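PDB 7EHU: chitin oligosaccharide binding protein NagB2 from Paenibacillus sp. FPU-7, which binds chitin oligosaccharides, N,N'-diacetylchitobiose and its trimer homologue, probably as the solute-binding component of a bacterial sugar-uptake system. Local coordinates for residues Asp101-Ala106 / Phe133-Lys138; Ala161-Ala166 / Leu177-Ala182; Lys226-Ala231 / Lys416-Met421. One frame throughout, in Å; residues are numbered along the deposited sequence.

Overall arrangement
The three contacts lie apart in a solute-binding protein of the periplasmic-binding-protein clan, with no touch between any two. Contacts 1 and 2 sit on opposite sides of the chain's centre, their own centres about 45 Å apart, and both are partly buried; contact 2 is the more peripheral. Contact 3 is the buried one, and it joins segments nearly two hundred residues apart, where contacts 1 and 2 are local. None shares a helix or strand with another. Contact 1 sets a helix against a hairpin and adds a water bridge, contact 2 is an aliphatic helix-loop packing, and contact 3 places a methionine on an indole face.

Contact 1 (Asp101-Ala106 / Phe133-Lys138); sequences DTQNYA and FTVDGK
The helix carrying T102 and Q103 runs past the start of a β-hairpin, with the CA atoms of T102 and F133 6.2 Å apart. The hairpin is a tight one: a type I' turn from V135 to K138 reverses the chain, with both D136 and G137 at positive phi, and V135 N donates to K138 O at 3.0 Å while K138 N answers to V135 O. The short strand 134-135 thereby pairs antiparallel with the long strand 138-154, a member of the mixed sheet of this solute-binding protein.

V135 turns a methyl to the helix. Its CG2, anti to the carbonyl carbon (chi1 -176° puts CG1 anti to the backbone N instead), lies 4.0 Å from Q103 CG. V135 CG2 also meets A106 CB, at 4.3 Å, one helical turn on from T102. T102 turns its two branches to different neighbours. Its CG2 faces the peptide of F133 and the V135 methyl, whereas OG1 comes obliquely to the phenyl ring, 3.6 Å from F133 CD1, the two side chains crossing at about a right angle. That hydroxyl is not left to the ring, since it is hydrogen-bonded to F97 O at the end of strand 93-97. Y140 of strand 138-154 packs on T102, A106 and V135, and L96 on T102 and F133, closing the group. The F133 side chain lies about 8 Å from a bound N-acetylglucosamine, near the sugar site but not touching that sugar.

One water bridges the two segments: Q103, with its chain extended beyond CG, gives NE2 to the water at 3.0 Å, and the water donates in turn to T134 O at 2.9 Å.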
loop_
_atom_site.group_PDB
_atom_site.type_symbol
_atom_site.label_atom_id
_atom_site.label_comp_id
_atom_site.label_asym_id
_atom_site.label_seq_id
_atom_site.Cartn_x
_atom_site.Cartn_y
_atom_site.Cartn_z
ATOM N N ASP A 101 -12.343 -4.748 -1.449
ATOM C CA ASP A 101 -12.203 -5.662 -2.585
ATOM C C ASP A 101 -12.540 -7.092 -2.167
ATOM O O ASP A 101 -13.295 -7.798 -2.847
ATOM C CB ASP A 101 -10.778 -5.630 -3.145
ATOM C CG ASP A 101 -10.429 -4.355 -3.871
ATOM O OD1 ASP A 101 -11.271 -3.446 -4.073
ATOM O OD2 ASP A 101 -9.229 -4.230 -4.195
ATOM N N THR A 102 -11.936 -7.561 -1.071
ATOM C CA THR A 102 -12.199 -8.918 -0.575
ATOM C C THR A 102 -13.663 -9.090 -0.209
ATOM O O THR A 102 -14.266 -10.120 -0.507
ATOM C CB THR A 102 -11.292 -9.216 0.637
ATOM O OG1 THR A 102 -9.943 -9.384 0.205
ATOM C CG2 THR A 102 -11.687 -10.487 1.337
ATOM N N GLN A 103 -14.254 -8.097 0.451
ATOM C CA GLN A 103 -15.663 -8.201 0.800
ATOM C C GLN A 103 -16.517 -8.354 -0.449
ATOM O O GLN A 103 -17.431 -9.179 -0.485
ATOM C CB GLN A 103 -16.064 -6.961 1.579
ATOM C CG GLN A 103 -15.464 -6.927 2.994
ATOM C CD GLN A 103 -15.266 -5.521 3.521
ATOM O OE1 GLN A 103 -15.858 -4.558 3.023
ATOM N NE2 GLN A 103 -14.439 -5.395 4.542
ATOM N N ASN A 104 -16.228 -7.572 -1.488
ATOM C CA ASN A 104 -17.007 -7.669 -2.714
ATOM C C ASN A 104 -16.877 -9.049 -3.342
ATOM O O ASN A 104 -17.875 -9.674 -3.699
ATOM C CB ASN A 104 -16.554 -6.597 -3.701
ATOM C CG ASN A 104 -16.992 -5.206 -3.297
ATOM O OD1 ASN A 104 -17.740 -5.030 -2.339
ATOM N ND2 ASN A 104 -16.524 -4.200 -4.026
ATOM N N TYR A 105 -15.654 -9.547 -3.484
ATOM C CA TYR A 105 -15.460 -10.800 -4.189
ATOM C C TYR A 105 -15.944 -11.981 -3.361
ATOM O O TYR A 105 -16.424 -12.963 -3.925
ATOM C CB TYR A 105 -14.001 -10.944 -4.627
ATOM C CG TYR A 105 -13.487 -9.819 -5.500
ATOM C CD1 TYR A 105 -14.318 -9.155 -6.397
ATOM C CD2 TYR A 105 -12.159 -9.436 -5.452
ATOM C CE1 TYR A 105 -13.832 -8.133 -7.188
ATOM C CE2 TYR A 105 -11.656 -8.420 -6.258
ATOM C CZ TYR A 105 -12.505 -7.771 -7.117
ATOM O OH TYR A 105 -12.049 -6.771 -7.946
ATOM N N ALA A 106 -15.797 -11.907 -2.040
ATOM C CA ALA A 106 -16.302 -12.965 -1.177
ATOM C C ALA A 106 -17.825 -13.017 -1.207
ATOM O O ALA A 106 -18.410 -14.097 -1.304
ATOM C CB ALA A 106 -15.809 -12.772 0.248
ATOM N N PHE A 133 -8.885 -9.574 5.547
ATOM C CA PHE A 133 -9.248 -10.648 4.639
ATOM C C PHE A 133 -10.357 -11.526 5.193
ATOM O O PHE A 133 -10.688 -12.543 4.583
ATOM C CB PHE A 133 -8.007 -11.466 4.314
ATOM C CG PHE A 133 -7.030 -10.741 3.450
ATOM C CD1 PHE A 133 -7.199 -10.724 2.074
ATOM C CD2 PHE A 133 -5.988 -10.033 3.993
ATOM C CE1 PHE A 133 -6.304 -10.058 1.257
ATOM C CE2 PHE A 133 -5.082 -9.350 3.160
ATOM C CZ PHE A 133 -5.250 -9.384 1.799
ATOM N N THR A 134 -10.950 -11.151 6.325
ATOM C CA THR A 134 -11.955 -11.966 6.993
ATOM C C THR A 134 -13.332 -11.359 6.785
ATOM O O THR A 134 -13.514 -10.153 6.956
ATOM C CB THR A 134 -11.615 -12.096 8.477
ATOM O OG1 THR A 134 -10.286 -12.629 8.567
ATOM C CG2 THR A 134 -12.593 -12.999 9.206
ATOM N N VAL A 135 -14.290 -12.191 6.386
ATOM C CA VAL A 135 -15.667 -11.771 6.150
ATOM C C VAL A 135 -16.547 -12.813 6.830
ATOM O O VAL A 135 -16.472 -14.003 6.504
ATOM C CB VAL A 135 -15.983 -11.662 4.642
ATOM C CG1 VAL A 135 -17.399 -11.128 4.383
ATOM C CG2 VAL A 135 -14.965 -10.779 3.910
ATOM N N ASP A 136 -17.322 -12.385 7.823
ATOM C CA ASP A 136 -18.200 -13.288 8.575
ATOM C C ASP A 136 -17.441 -14.512 9.088
ATOM O O ASP A 136 -17.929 -15.647 9.038
ATOM C CB ASP A 136 -19.436 -13.691 7.766
ATOM C CG ASP A 136 -20.308 -12.504 7.408
ATOM O OD1 ASP A 136 -20.445 -11.594 8.254
ATOM O OD2 ASP A 136 -20.869 -12.479 6.288
ATOM N N GLY A 137 -16.240 -14.270 9.605
ATOM C CA GLY A 137 -15.433 -15.302 10.226
ATOM C C GLY A 137 -14.603 -16.169 9.296
ATOM O O GLY A 137 -13.764 -16.934 9.780
ATOM N N LYS A 138 -14.743 -16.057 7.979
ATOM C CA LYS A 138 -14.070 -17.015 7.098
ATOM C C LYS A 138 -12.971 -16.133 6.466
ATOM O O LYS A 138 -13.160 -14.917 6.220
ATOM C CB LYS A 138 -15.041 -17.253 6.011
ATOM C CG LYS A 138 -16.379 -17.962 6.517
ATOM C CD LYS A 138 -17.365 -18.317 5.368
ATOM C CE LYS A 138 -17.538 -16.688 5.432
ATOM N NZ LYS A 138 -18.284 -15.763 4.635
HETATM O O HOH W 1 -12.903 -7.750 5.493
#

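Contact 2 (Ala161-Ala166 / Leu177-Ala182); sequences AGITSA and LEALKA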
loop_
_atom_site.group_PDB
_atom_site.type_symbol
_atom_site.label_atom_id
_atom_site.label_comp_id
_atom_site.label_asym_id
_atom_site.label_seq_id
_atom_site.Cartn_x
_atom_site.Cartn_y
_atom_site.Cartn_z
ATOM N N ALA A 161 19.547 22.496 4.298
ATOM C CA ALA A 161 18.561 23.538 4.545
ATOM C C ALA A 161 18.493 23.948 6.007
ATOM O O ALA A 161 17.598 24.710 6.382
ATOM C CB ALA A 161 17.174 23.079 4.071
ATOM N N GLY A 162 19.406 23.457 6.837
ATOM C CA GLY A 162 19.445 23.848 8.226
ATOM C C GLY A 162 18.512 23.094 9.144
ATOM O O GLY A 162 18.326 23.516 10.292
ATOM N N ILE A 163 17.918 22.001 8.681
ATOM C CA ILE A 163 16.945 21.242 9.453
ATOM C C ILE A 163 17.724 20.085 10.060
ATOM O O ILE A 163 18.267 19.253 9.321
ATOM C CB ILE A 163 15.884 20.657 8.519
ATOM C CG1 ILE A 163 15.293 21.727 7.615
ATOM C CG2 ILE A 163 14.756 20.041 9.373
ATOM C CD1 ILE A 163 14.433 21.133 6.493
ATOM N N THR A 164 17.768 20.006 11.386
ATOM C CA THR A 164 18.671 19.093 12.077
ATOM C C THR A 164 17.956 17.944 12.777
ATOM O O THR A 164 18.631 17.119 13.402
ATOM C CB THR A 164 19.513 19.871 13.104
ATOM O OG1 THR A 164 18.636 20.484 14.062
ATOM C CG2 THR A 164 20.348 20.950 12.417
ATOM N N SER A 165 16.623 17.881 12.694
ATOM C CA SER A 165 15.821 16.814 13.284
ATOM C C SER A 165 14.585 16.585 12.419
ATOM O O SER A 165 14.141 17.472 11.696
ATOM C CB SER A 165 15.370 17.148 14.719
ATOM O OG SER A 165 14.599 18.339 14.759
ATOM N N ALA A 166 14.011 15.401 12.521
ATOM C CA ALA A 166 12.799 15.098 11.764
ATOM C C ALA A 166 11.610 15.803 12.415
ATOM O O ALA A 166 11.498 15.810 13.641
ATOM C CB ALA A 166 12.563 13.589 11.755
ATOM N N LEU A 177 9.610 22.539 5.260
ATOM C CA LEU A 177 9.277 22.765 3.859
ATOM C C LEU A 177 9.718 24.158 3.419
ATOM O O LEU A 177 10.264 24.322 2.320
ATOM C CB LEU A 177 7.776 22.598 3.650
ATOM C CG LEU A 177 7.243 21.187 3.902
ATOM C CD1 LEU A 177 5.726 21.162 3.834
ATOM C CD2 LEU A 177 7.817 20.165 2.936
ATOM N N GLU A 178 9.469 25.170 4.264
ATOM C CA GLU A 178 9.876 26.544 3.965
ATOM C C GLU A 178 11.379 26.618 3.728
ATOM O O GLU A 178 11.847 27.260 2.776
ATOM C CB GLU A 178 9.478 27.461 5.134
ATOM C CG GLU A 178 8.009 27.895 5.132
ATOM C CD GLU A 178 7.530 28.508 6.454
ATOM O OE1 GLU A 178 8.373 28.813 7.327
ATOM O OE2 GLU A 178 6.297 28.684 6.603
ATOM N N ALA A 179 12.153 25.973 4.596
ATOM C CA ALA A 179 13.611 26.048 4.505
ATOM C C ALA A 179 14.132 25.322 3.271
ATOM O O ALA A 179 15.084 25.781 2.620
ATOM C CB ALA A 179 14.236 25.454 5.772
ATOM N N LEU A 180 13.534 24.179 2.940
ATOM C CA LEU A 180 13.943 23.456 1.741
ATOM C C LEU A 180 13.628 24.273 0.497
ATOM O O LEU A 180 14.483 24.434 -0.386
ATOM C CB LEU A 180 13.226 22.107 1.683
ATOM C CG LEU A 180 13.672 21.080 2.733
ATOM C CD1 LEU A 180 12.601 20.011 2.925
ATOM C CD2 LEU A 180 15.008 20.441 2.359
ATOM N N LYS A 181 12.412 24.833 0.430
ATOM C CA LYS A 181 12.019 25.664 -0.704
ATOM C C LYS A 181 12.959 26.854 -0.857
ATOM O O LYS A 181 13.351 27.200 -1.977
ATOM C CB LYS A 181 10.570 26.121 -0.503
ATOM C CG LYS A 181 9.880 26.799 -1.707
ATOM C CD LYS A 181 9.751 25.865 -2.914
ATOM C CE LYS A 181 9.090 26.537 -4.106
ATOM N NZ LYS A 181 9.762 27.817 -4.461
ATOM N N ALA A 182 13.376 27.458 0.260
ATOM C CA ALA A 182 14.242 28.636 0.200
ATOM C C ALA A 182 15.612 28.302 -0.371
ATOM O O ALA A 182 16.288 29.185 -0.926
ATOM C CB ALA A 182 14.379 29.241 1.594
#
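A161 and I163, in the turn that leaves helix 155-160, pack onto A179 and L180 of helix 170-182, and no hydrogen bond joins the two segments. The turn is a Schellman motif: G162, at positive phi, is its C' residue, and I163 N reaches back to F158 O. Either side of G162, A161 CB and the I163 side chain are directed at the next helix.

L180 is the side chain that spans the contact. Its CB points neither at the loop nor from it and has no close neighbour there. L180 CG, anti to the carbonyl carbon (chi1 -70°), is the first atom to touch, 3.8 Å from I163 CD1. Beyond it the leucine forks. L180 CD1 stays 4.2 Å from I163 CD1, and L180 CD2 turns to the other loop residue, 3.8 Å from A161 CB. The I163 and L180 side chains cross at about a right angle, so that the isoleucine tip bears on the branch point rather than running beside the leucine.

A179 fills the neighbouring position with a single methyl: A179 CB is 3.5 Å from A161 O and 4.1 Å from A161 CB; two alanines here let the backbones come near each other. Farther in, F158 of helix 155-160 touches both I163 and L180. A270, in the loop before strand 271-275, and M271 on it pack on L180, and M271 ties helix 170-182 to the sheet.

Contact 3 (Lys226-Ala231 / Lys416-Met421); sequences KWTDPA and KLVEKM
M421 folds back over the indole of W227, meeting the same ring face at two places. Its CB sits above the five-membered ring, 3.9 Å from the centroid and 22° off the normal, a CH-π contact. Bends at chi2 and chi3 then bring M421 CE over the six-membered ring, where it lies 4.0 Å from both W227 CZ2 and CE2. SD is more distant, 5.2 Å from the centroid of the six-membered ring, in a Met-aromatic contact.

V418, one turn earlier, meets mainly the backbone of W227, with W227 O 3.2 Å from V418 CG1, and its CG2 also touches the T228 methyl. T228 closes the outer side, its CG2 3.5 Å from V418 O.

W227 and T228 are the middle residues of a type I turn, K226 to D229, that leads into helix 230-244 and is packed against the last helix, 414-430, of this solute-binding protein. D229 takes the N-cap position but makes no capping bond; its OD1 instead accepts the N-H of K226 at 3.1 Å, a nearly straight bond (174°) arriving from above the carboxylate plane.

The indole is held from other directions as well, with NE1 hydrogen-bonded to Q425 of helix 414-430 and the ring stacked with F220. An alanine in place of W227 would probably open a gap beside M421 CB and CE, leaving the thioether less confined on that side, and leave Q425 OE1 and the F220 ring without their indole partner. V396, T399 and L400 of helix 394-408 also pack on M421.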
loop_
_atom_site.group_PDB
_atom_site.type_symbol
_atom_site.label_atom_id
_atom_site.label_comp_id
_atom_site.label_asym_id
_atom_site.label_seq_id
_atom_site.Cartn_x
_atom_site.Cartn_y
_atom_site.Cartn_z
ATOM N N LYS A 226 -19.120 12.269 6.566
ATOM C CA LYS A 226 -19.179 12.673 5.171
ATOM C C LYS A 226 -17.851 13.275 4.740
ATOM O O LYS A 226 -17.141 13.908 5.533
ATOM C CB LYS A 226 -20.269 13.726 4.946
ATOM C CG LYS A 226 -21.680 13.231 5.203
ATOM C CD LYS A 226 -22.702 14.328 4.897
ATOM C CE LYS A 226 -24.036 14.057 5.562
ATOM N NZ LYS A 226 -24.688 12.863 4.975
ATOM N N TRP A 227 -17.561 13.122 3.447
ATOM C CA TRP A 227 -16.379 13.754 2.872
ATOM C C TRP A 227 -16.446 15.267 3.030
ATOM O O TRP A 227 -15.403 15.933 3.103
ATOM C CB TRP A 227 -16.286 13.388 1.391
ATOM C CG TRP A 227 -15.971 11.942 1.142
ATOM C CD1 TRP A 227 -16.861 10.926 0.947
ATOM C CD2 TRP A 227 -14.671 11.355 1.032
ATOM N NE1 TRP A 227 -16.198 9.741 0.725
ATOM C CE2 TRP A 227 -14.852 9.980 0.782
ATOM C CE3 TRP A 227 -13.367 11.853 1.136
ATOM C CZ2 TRP A 227 -13.786 9.109 0.615
ATOM C CZ3 TRP A 227 -12.313 10.981 0.977
ATOM C CH2 TRP A 227 -12.525 9.628 0.729
ATOM N N THR A 228 -17.668 15.818 3.097
ATOM C CA THR A 228 -17.872 17.252 3.235
ATOM C C THR A 228 -17.711 17.755 4.668
ATOM O O THR A 228 -17.809 18.968 4.893
ATOM C CB THR A 228 -19.282 17.614 2.741
ATOM O OG1 THR A 228 -20.222 16.744 3.378
ATOM C CG2 THR A 228 -19.409 17.482 1.220
ATOM N N ASP A 229 -17.491 16.875 5.638
ATOM C CA ASP A 229 -17.273 17.326 7.006
ATOM C C ASP A 229 -16.105 18.308 7.035
ATOM O O ASP A 229 -15.078 18.068 6.388
ATOM C CB ASP A 229 -16.981 16.109 7.884
ATOM C CG ASP A 229 -18.231 15.272 8.168
ATOM O OD1 ASP A 229 -18.080 14.165 8.740
ATOM O OD2 ASP A 229 -19.360 15.727 7.850
ATOM N N PRO A 230 -16.224 19.423 7.765
ATOM C CA PRO A 230 -15.168 20.445 7.709
ATOM C C PRO A 230 -13.770 19.925 7.984
ATOM O O PRO A 230 -12.807 20.398 7.366
ATOM C CB PRO A 230 -15.613 21.453 8.776
ATOM C CG PRO A 230 -17.093 21.356 8.784
ATOM C CD PRO A 230 -17.385 19.880 8.557
ATOM N N ALA A 231 -13.626 18.983 8.921
ATOM C CA ALA A 231 -12.296 18.484 9.251
ATOM C C ALA A 231 -11.720 17.644 8.118
ATOM O O ALA A 231 -10.496 17.600 7.954
ATOM C CB ALA A 231 -12.336 17.664 10.541
ATOM N N LYS A 416 -15.156 21.768 -3.964
ATOM C CA LYS A 416 -15.840 21.009 -5.004
ATOM C C LYS A 416 -15.411 19.546 -4.972
ATOM O O LYS A 416 -16.217 18.657 -5.283
ATOM C CB LYS A 416 -15.568 21.654 -6.368
ATOM C CG LYS A 416 -16.133 23.066 -6.538
ATOM C CD LYS A 416 -17.639 23.100 -6.518
ATOM C CE LYS A 416 -18.161 24.136 -7.508
ATOM N NZ LYS A 416 -19.417 24.757 -7.020
ATOM N N LEU A 417 -14.165 19.272 -4.577
ATOM C CA LEU A 417 -13.736 17.886 -4.437
ATOM C C LEU A 417 -14.597 17.147 -3.415
ATOM O O LEU A 417 -15.097 16.052 -3.692
ATOM C CB LEU A 417 -12.258 17.824 -4.044
ATOM C CG LEU A 417 -11.688 16.405 -3.860
ATOM C CD1 LEU A 417 -10.234 16.338 -4.309
ATOM C CD2 LEU A 417 -11.835 15.917 -2.442
ATOM N N VAL A 418 -14.771 17.718 -2.219
ATOM C CA VAL A 418 -15.500 16.966 -1.202
ATOM C C VAL A 418 -16.972 16.830 -1.595
ATOM O O VAL A 418 -17.612 15.827 -1.268
ATOM C CB VAL A 418 -15.305 17.529 0.223
ATOM C CG1 VAL A 418 -13.835 17.376 0.693
ATOM C CG2 VAL A 418 -15.764 18.993 0.330
ATOM N N GLU A 419 -17.528 17.823 -2.304
ATOM C CA GLU A 419 -18.903 17.720 -2.795
ATOM C C GLU A 419 -19.039 16.559 -3.781
ATOM O O GLU A 419 -19.975 15.748 -3.690
ATOM C CB GLU A 419 -19.321 19.056 -3.441
ATOM C CG GLU A 419 -20.697 19.073 -4.102
ATOM C CD GLU A 419 -20.970 20.330 -4.946
ATOM O OE1 GLU A 419 -20.192 20.651 -5.873
ATOM O OE2 GLU A 419 -21.985 20.999 -4.683
ATOM N N LYS A 420 -18.105 16.470 -4.732
ATOM C CA LYS A 420 -18.105 15.380 -5.702
ATOM C C LYS A 420 -17.937 14.034 -5.007
ATOM O O LYS A 420 -18.618 13.058 -5.343
ATOM C CB LYS A 420 -16.981 15.638 -6.713
ATOM C CG LYS A 420 -16.784 14.620 -7.831
ATOM C CD LYS A 420 -15.574 15.027 -8.689
ATOM C CE LYS A 420 -15.132 13.943 -9.668
ATOM N NZ LYS A 420 -13.705 14.124 -10.153
ATOM N N MET A 421 -17.064 13.974 -4.007
ATOM C CA MET A 421 -16.832 12.726 -3.287
ATOM C C MET A 421 -18.060 12.292 -2.519
ATOM O O MET A 421 -18.402 11.108 -2.511
ATOM C CB MET A 421 -15.642 12.885 -2.355
ATOM C CG MET A 421 -14.290 12.896 -3.011
ATOM S SD MET A 421 -14.016 11.514 -4.178
ATOM C CE MET A 421 -14.315 10.132 -3.216
#